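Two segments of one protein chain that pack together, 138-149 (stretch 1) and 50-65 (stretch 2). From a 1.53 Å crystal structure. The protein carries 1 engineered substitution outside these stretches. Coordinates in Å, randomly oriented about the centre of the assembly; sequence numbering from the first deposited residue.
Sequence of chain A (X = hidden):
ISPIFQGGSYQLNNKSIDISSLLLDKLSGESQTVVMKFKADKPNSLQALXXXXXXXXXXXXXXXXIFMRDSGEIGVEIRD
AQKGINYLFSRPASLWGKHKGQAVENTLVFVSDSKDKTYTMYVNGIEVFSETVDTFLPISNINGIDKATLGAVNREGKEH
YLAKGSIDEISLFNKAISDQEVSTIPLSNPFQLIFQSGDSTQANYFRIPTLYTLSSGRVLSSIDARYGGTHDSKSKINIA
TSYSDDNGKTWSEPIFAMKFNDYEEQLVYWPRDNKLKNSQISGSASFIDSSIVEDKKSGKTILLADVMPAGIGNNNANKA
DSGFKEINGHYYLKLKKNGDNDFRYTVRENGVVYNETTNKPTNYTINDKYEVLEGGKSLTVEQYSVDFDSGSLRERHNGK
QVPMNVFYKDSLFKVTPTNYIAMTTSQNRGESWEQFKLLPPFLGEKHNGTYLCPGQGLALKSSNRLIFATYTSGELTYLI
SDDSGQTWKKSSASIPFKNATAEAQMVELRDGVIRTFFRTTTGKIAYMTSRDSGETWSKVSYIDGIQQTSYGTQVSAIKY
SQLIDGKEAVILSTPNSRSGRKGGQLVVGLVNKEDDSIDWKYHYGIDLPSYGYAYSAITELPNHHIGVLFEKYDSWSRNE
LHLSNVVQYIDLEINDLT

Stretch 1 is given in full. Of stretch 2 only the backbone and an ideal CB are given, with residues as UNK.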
# COMPACT_ATOMS: atom_id res chain seq x y z
N PRO A 138 15.26 28.06 16.22
CA PRO A 138 16.55 27.48 15.84
C PRO A 138 17.02 26.54 16.94
O PRO A 138 16.91 26.89 18.12
CB PRO A 138 17.47 28.71 15.76
CG PRO A 138 16.54 29.87 15.53
CD PRO A 138 15.31 29.54 16.30
N ILE A 139 17.53 25.36 16.58
CA ILE A 139 17.94 24.41 17.60
C ILE A 139 19.14 24.94 18.39
O ILE A 139 19.34 24.58 19.54
CB ILE A 139 18.24 22.99 17.03
CG1 ILE A 139 19.44 23.02 16.09
CG2 ILE A 139 17.02 22.42 16.32
CD1 ILE A 139 19.87 21.64 15.60
N SER A 140 19.90 25.83 17.77
CA SER A 140 21.05 26.45 18.41
C SER A 140 20.67 27.61 19.32
O SER A 140 21.51 28.15 20.03
CB SER A 140 22.02 26.96 17.35
OG SER A 140 21.37 27.94 16.56
N ASN A 141 19.41 28.03 19.28
CA ASN A 141 19.02 29.20 20.05
C ASN A 141 18.05 28.88 21.19
O ASN A 141 17.38 29.76 21.72
CB ASN A 141 18.44 30.29 19.15
CG ASN A 141 18.47 31.66 19.81
OD1 ASN A 141 19.42 32.01 20.51
ND2 ASN A 141 17.42 32.45 19.59
N ILE A 142 17.99 27.61 21.58
CA ILE A 142 17.23 27.25 22.77
C ILE A 142 17.94 27.85 23.99
O ILE A 142 19.15 27.68 24.16
CB ILE A 142 17.05 25.72 22.89
CG1 ILE A 142 16.14 25.21 21.77
CG2 ILE A 142 16.48 25.35 24.25
CD1 ILE A 142 16.23 23.72 21.53
N ASN A 143 17.19 28.58 24.81
CA ASN A 143 17.78 29.33 25.91
C ASN A 143 18.58 28.47 26.87
O ASN A 143 18.06 27.51 27.44
CB ASN A 143 16.70 30.09 26.68
CG ASN A 143 17.29 31.05 27.71
OD1 ASN A 143 18.32 31.68 27.46
ND2 ASN A 143 16.64 31.16 28.86
N GLY A 144 19.86 28.79 27.02
CA GLY A 144 20.70 28.11 27.99
C GLY A 144 21.20 26.73 27.64
O GLY A 144 21.63 25.99 28.53
N ILE A 145 21.16 26.35 26.36
CA ILE A 145 21.73 25.07 25.95
C ILE A 145 23.18 24.96 26.43
O ILE A 145 23.96 25.90 26.26
CB ILE A 145 21.66 24.88 24.41
CG1 ILE A 145 20.31 24.27 24.01
CG2 ILE A 145 22.77 23.95 23.94
CD1 ILE A 145 20.18 24.05 22.52
N ASP A 146 23.50 23.84 27.07
CA ASP A 146 24.84 23.61 27.60
C ASP A 146 25.30 22.15 27.49
O ASP A 146 26.36 21.79 27.98
CB ASP A 146 24.95 24.09 29.05
CG ASP A 146 23.96 23.42 30.00
OD1 ASP A 146 23.49 22.29 29.73
OD2 ASP A 146 23.65 24.03 31.05
N LYS A 147 24.49 21.32 26.83
CA LYS A 147 24.83 19.90 26.70
C LYS A 147 24.44 19.37 25.33
O LYS A 147 23.34 19.66 24.84
CB LYS A 147 24.09 19.08 27.74
CG LYS A 147 24.61 19.22 29.15
CD LYS A 147 25.95 18.55 29.30
CE LYS A 147 26.32 18.43 30.78
NZ LYS A 147 27.65 17.79 30.95
N ALA A 148 25.34 18.59 24.73
CA ALA A 148 25.04 17.83 23.52
C ALA A 148 25.23 16.36 23.85
O ALA A 148 26.26 15.97 24.41
CB ALA A 148 25.94 18.25 22.37
N THR A 149 24.24 15.53 23.53
CA THR A 149 24.21 14.17 24.04
C THR A 149 23.85 13.16 22.96
O THR A 149 23.01 13.44 22.09
CB THR A 149 23.18 14.06 25.17
OG1 THR A 149 23.37 15.14 26.09
CG2 THR A 149 23.32 12.74 25.92
N UNK A 50 19.76 11.66 19.74
CA UNK A 50 20.57 12.87 19.82
C UNK A 50 19.80 13.90 20.61
O UNK A 50 18.59 14.06 20.41
CB UNK A 50 20.93 13.40 18.43
N UNK A 51 20.49 14.59 21.51
CA UNK A 51 19.89 15.64 22.31
C UNK A 51 20.78 16.87 22.43
O UNK A 51 22.01 16.76 22.52
CB UNK A 51 19.56 15.10 23.70
N UNK A 52 20.16 18.03 22.39
CA UNK A 52 20.81 19.30 22.71
C UNK A 52 19.96 19.95 23.79
O UNK A 52 18.80 20.28 23.53
CB UNK A 52 20.95 20.20 21.48
N UNK A 53 20.50 20.14 24.98
CA UNK A 53 19.64 20.62 26.05
C UNK A 53 20.26 21.66 26.96
O UNK A 53 21.48 21.72 27.12
CB UNK A 53 19.19 19.43 26.90
N UNK A 54 19.40 22.47 27.57
CA UNK A 54 19.77 23.19 28.78
C UNK A 54 19.60 22.19 29.90
O UNK A 54 18.49 21.76 30.21
CB UNK A 54 18.93 24.45 29.00
N UNK A 55 20.71 21.80 30.52
CA UNK A 55 20.68 20.73 31.52
C UNK A 55 20.48 21.23 32.95
O UNK A 55 20.52 20.44 33.89
CB UNK A 55 21.98 19.93 31.45
N UNK A 56 20.27 22.53 33.12
CA UNK A 56 20.19 23.11 34.46
C UNK A 56 18.85 22.87 35.14
O UNK A 56 17.81 22.74 34.49
CB UNK A 56 20.46 24.61 34.39
N UNK A 57 18.88 22.81 36.47
CA UNK A 57 17.65 22.71 37.25
C UNK A 57 16.74 23.87 36.87
O UNK A 57 17.21 25.00 36.72
CB UNK A 57 17.94 22.71 38.75
N UNK A 58 15.45 23.60 36.71
CA UNK A 58 14.49 24.63 36.35
C UNK A 58 14.28 24.81 34.85
O UNK A 58 13.41 25.58 34.44
CB UNK A 58 14.94 25.96 36.95
N UNK A 59 15.07 24.12 34.03
CA UNK A 59 14.99 24.29 32.58
C UNK A 59 14.78 22.97 31.84
O UNK A 59 15.31 22.78 30.74
CB UNK A 59 16.26 24.97 32.07
N UNK A 60 13.99 22.07 32.43
CA UNK A 60 13.85 20.73 31.87
C UNK A 60 13.11 20.72 30.54
O UNK A 60 13.19 19.75 29.80
CB UNK A 60 13.12 19.82 32.87
N UNK A 61 12.39 21.80 30.23
CA UNK A 61 11.67 21.89 28.96
C UNK A 61 12.39 22.76 27.93
O UNK A 61 11.76 23.37 27.06
CB UNK A 61 10.26 22.44 29.20
N UNK A 62 13.71 22.84 28.05
CA UNK A 62 14.52 23.55 27.09
C UNK A 62 15.46 22.58 26.42
O UNK A 62 16.59 22.38 26.89
CB UNK A 62 15.29 24.69 27.76
N UNK A 63 15.00 21.95 25.34
CA UNK A 63 15.84 20.99 24.62
C UNK A 63 15.35 20.69 23.22
O UNK A 63 14.18 20.93 22.89
CB UNK A 63 15.93 19.68 25.41
N UNK A 64 16.28 20.18 22.43
CA UNK A 64 16.01 19.60 21.12
C UNK A 64 16.36 18.13 21.20
O UNK A 64 17.38 17.75 21.79
CB UNK A 64 16.80 20.30 20.01
N UNK A 65 15.55 17.29 20.58
CA UNK A 65 15.87 15.88 20.55
C UNK A 65 15.42 15.26 19.24
O UNK A 65 14.44 15.71 18.64
CB UNK A 65 15.23 15.16 21.73

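Position 50 runs in extended geometry antiparallel to 147-149, its CA-to-CB bond directed away from stretch 1, so many side chains would fit. It is F50; chi1 in t brings the ring back to an oblique contact with T149 O.

Position 51 is tied to T149 by two hydrogen bonds: its N donates to T149 O (2.8 Å) and T149 N donates to its O (2.7 Å). An ideal CB would lie 4.0 Å from T149 CB, close but not a clash, so glycine or a small residue is plausible. The residue is G51.

Position 52 is the non-hydrogen-bonded partner of A148, and its CB shares a sheet face with the A148 methyl. That CB lies 4.1 Å from I145 CD1, and I139 is within reach. An aliphatic chain suits this apolar setting. L52 supplies it, with CD2 3.7 Å from A148 CB and CD1 4.0 Å from I139 CD1.

Position 53 pairs with K147: its N donates to K147 O (2.9 Å), while its O accepts a nearly linear bond from D146 N (2.9 Å, 170°) and a weak one from K147 N (3.1 Å, 133°). Its CB points to the face bearing K147 and T149, where a small polar or aliphatic residue could fit. It is S53, whose OG receives a hydrogen bond from a water (O to OG, 2.8 Å) that also bonds T149 OG1.

Position 54 points sideways, its ideal CB a tight 3.1 Å from G144 O and 3.5 Å from N143 O. These carbonyls invite a short donor. N54 answers with ND2 to N143 O (3.1 Å), while its OD1 accepts from the backbone N of position 56 (2.9 Å).

Position 55 faces stretch 1. Its N donates to D146 OD1 (2.9 Å), and its ideal CB is only 3.3 Å from that oxygen, so a small hydroxyl donor, serine or threonine, is attractive. S55, with chi1 in p, donates from OG to D146 OD1 (2.7 Å), giving the carboxylate oxygen two donors from one residue.

Position 56 points sideways, its ideal CB 4.7 Å from D146 OD2; a long or basic chain would be reasonable. K56 places CG 3.5 Å from D146 OD2.

Positions 57, 60, 61 and 65 are out of reach and little constrained by stretch 1: A57, K60, N61 and S65. At 58, phi/psi of 91/-7 would jam a CB against the preceding carbonyl, calling for glycine: G58.

Position 59 points toward stretch 1 with no close neighbour at CB, leaving room for a large residue. F59 brings CE1 to 4.2 Å from N143 ND2.

The ideal CB at 62 lies 3.8 Å from I142 CG2 and 4.0 Å from N143 O, so an apolar chain or a short donor would suit. N62 donates from ND2 to N143 O (2.9 Å), which thus accepts from two asparagines.

Position 63 points away and is permissive: Y63. Position 64 points toward I142 CD1 and I139 CG2, favouring an apolar chain. F64 lays one ring face under I139 CG2, 3.8 Å from the ring centroid.

Stretch 2 50-65: FGLSNSKAGFKNNYFS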
# COMPACT_ATOMS: atom_id res chain seq x y z
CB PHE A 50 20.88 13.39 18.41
CG PHE A 50 21.53 14.74 18.37
CD1 PHE A 50 22.91 14.87 18.51
CD2 PHE A 50 20.76 15.89 18.19
CE1 PHE A 50 23.51 16.13 18.46
CE2 PHE A 50 21.36 17.14 18.14
CZ PHE A 50 22.73 17.26 18.28
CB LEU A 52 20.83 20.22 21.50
CG LEU A 52 21.79 19.93 20.35
CD1 LEU A 52 21.46 20.83 19.18
CD2 LEU A 52 23.22 20.13 20.81
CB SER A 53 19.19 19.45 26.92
OG SER A 53 20.29 18.92 27.64
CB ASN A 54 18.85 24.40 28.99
CG ASN A 54 19.21 25.20 30.24
OD1 ASN A 54 19.81 24.69 31.18
ND2 ASN A 54 18.82 26.47 30.25
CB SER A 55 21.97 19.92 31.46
OG SER A 55 23.08 20.70 31.87
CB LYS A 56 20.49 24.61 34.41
CG LYS A 56 21.91 24.91 33.96
CD LYS A 56 22.19 26.40 34.01
CE LYS A 56 23.65 26.70 33.71
NZ LYS A 56 24.05 28.03 34.25
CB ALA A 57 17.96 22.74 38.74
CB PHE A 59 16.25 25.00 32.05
CG PHE A 59 16.39 26.41 32.54
CD1 PHE A 59 15.82 27.46 31.83
CD2 PHE A 59 17.07 26.69 33.72
CE1 PHE A 59 15.94 28.77 32.28
CE2 PHE A 59 17.20 28.00 34.17
CZ PHE A 59 16.63 29.04 33.45
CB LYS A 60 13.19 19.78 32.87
CG LYS A 60 11.69 19.91 32.95
CD LYS A 60 11.13 18.85 33.88
CE LYS A 60 9.63 18.73 33.72
NZ LYS A 60 8.99 20.07 33.61
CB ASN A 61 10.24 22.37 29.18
CG ASN A 61 9.44 21.41 30.02
OD1 ASN A 61 9.74 20.21 30.07
ND2 ASN A 61 8.41 21.92 30.71
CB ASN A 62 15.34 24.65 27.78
CG ASN A 62 14.54 25.90 28.07
OD1 ASN A 62 13.34 25.85 28.33
ND2 ASN A 62 15.21 27.05 28.03
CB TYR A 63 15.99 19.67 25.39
CG TYR A 63 14.72 18.86 25.53
CD1 TYR A 63 13.87 19.05 26.61
CD2 TYR A 63 14.38 17.89 24.59
CE1 TYR A 63 12.73 18.31 26.76
CE2 TYR A 63 13.21 17.14 24.74
CZ TYR A 63 12.40 17.36 25.83
OH TYR A 63 11.24 16.63 25.99
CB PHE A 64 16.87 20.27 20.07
CG PHE A 64 16.90 19.54 18.75
CD1 PHE A 64 15.77 19.49 17.95
CD2 PHE A 64 18.06 18.91 18.32
CE1 PHE A 64 15.79 18.82 16.73
CE2 PHE A 64 18.09 18.23 17.10
CZ PHE A 64 16.95 18.18 16.32
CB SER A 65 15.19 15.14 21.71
OG SER A 65 13.79 15.02 21.48
O HOH W 1 20.91 16.55 26.20
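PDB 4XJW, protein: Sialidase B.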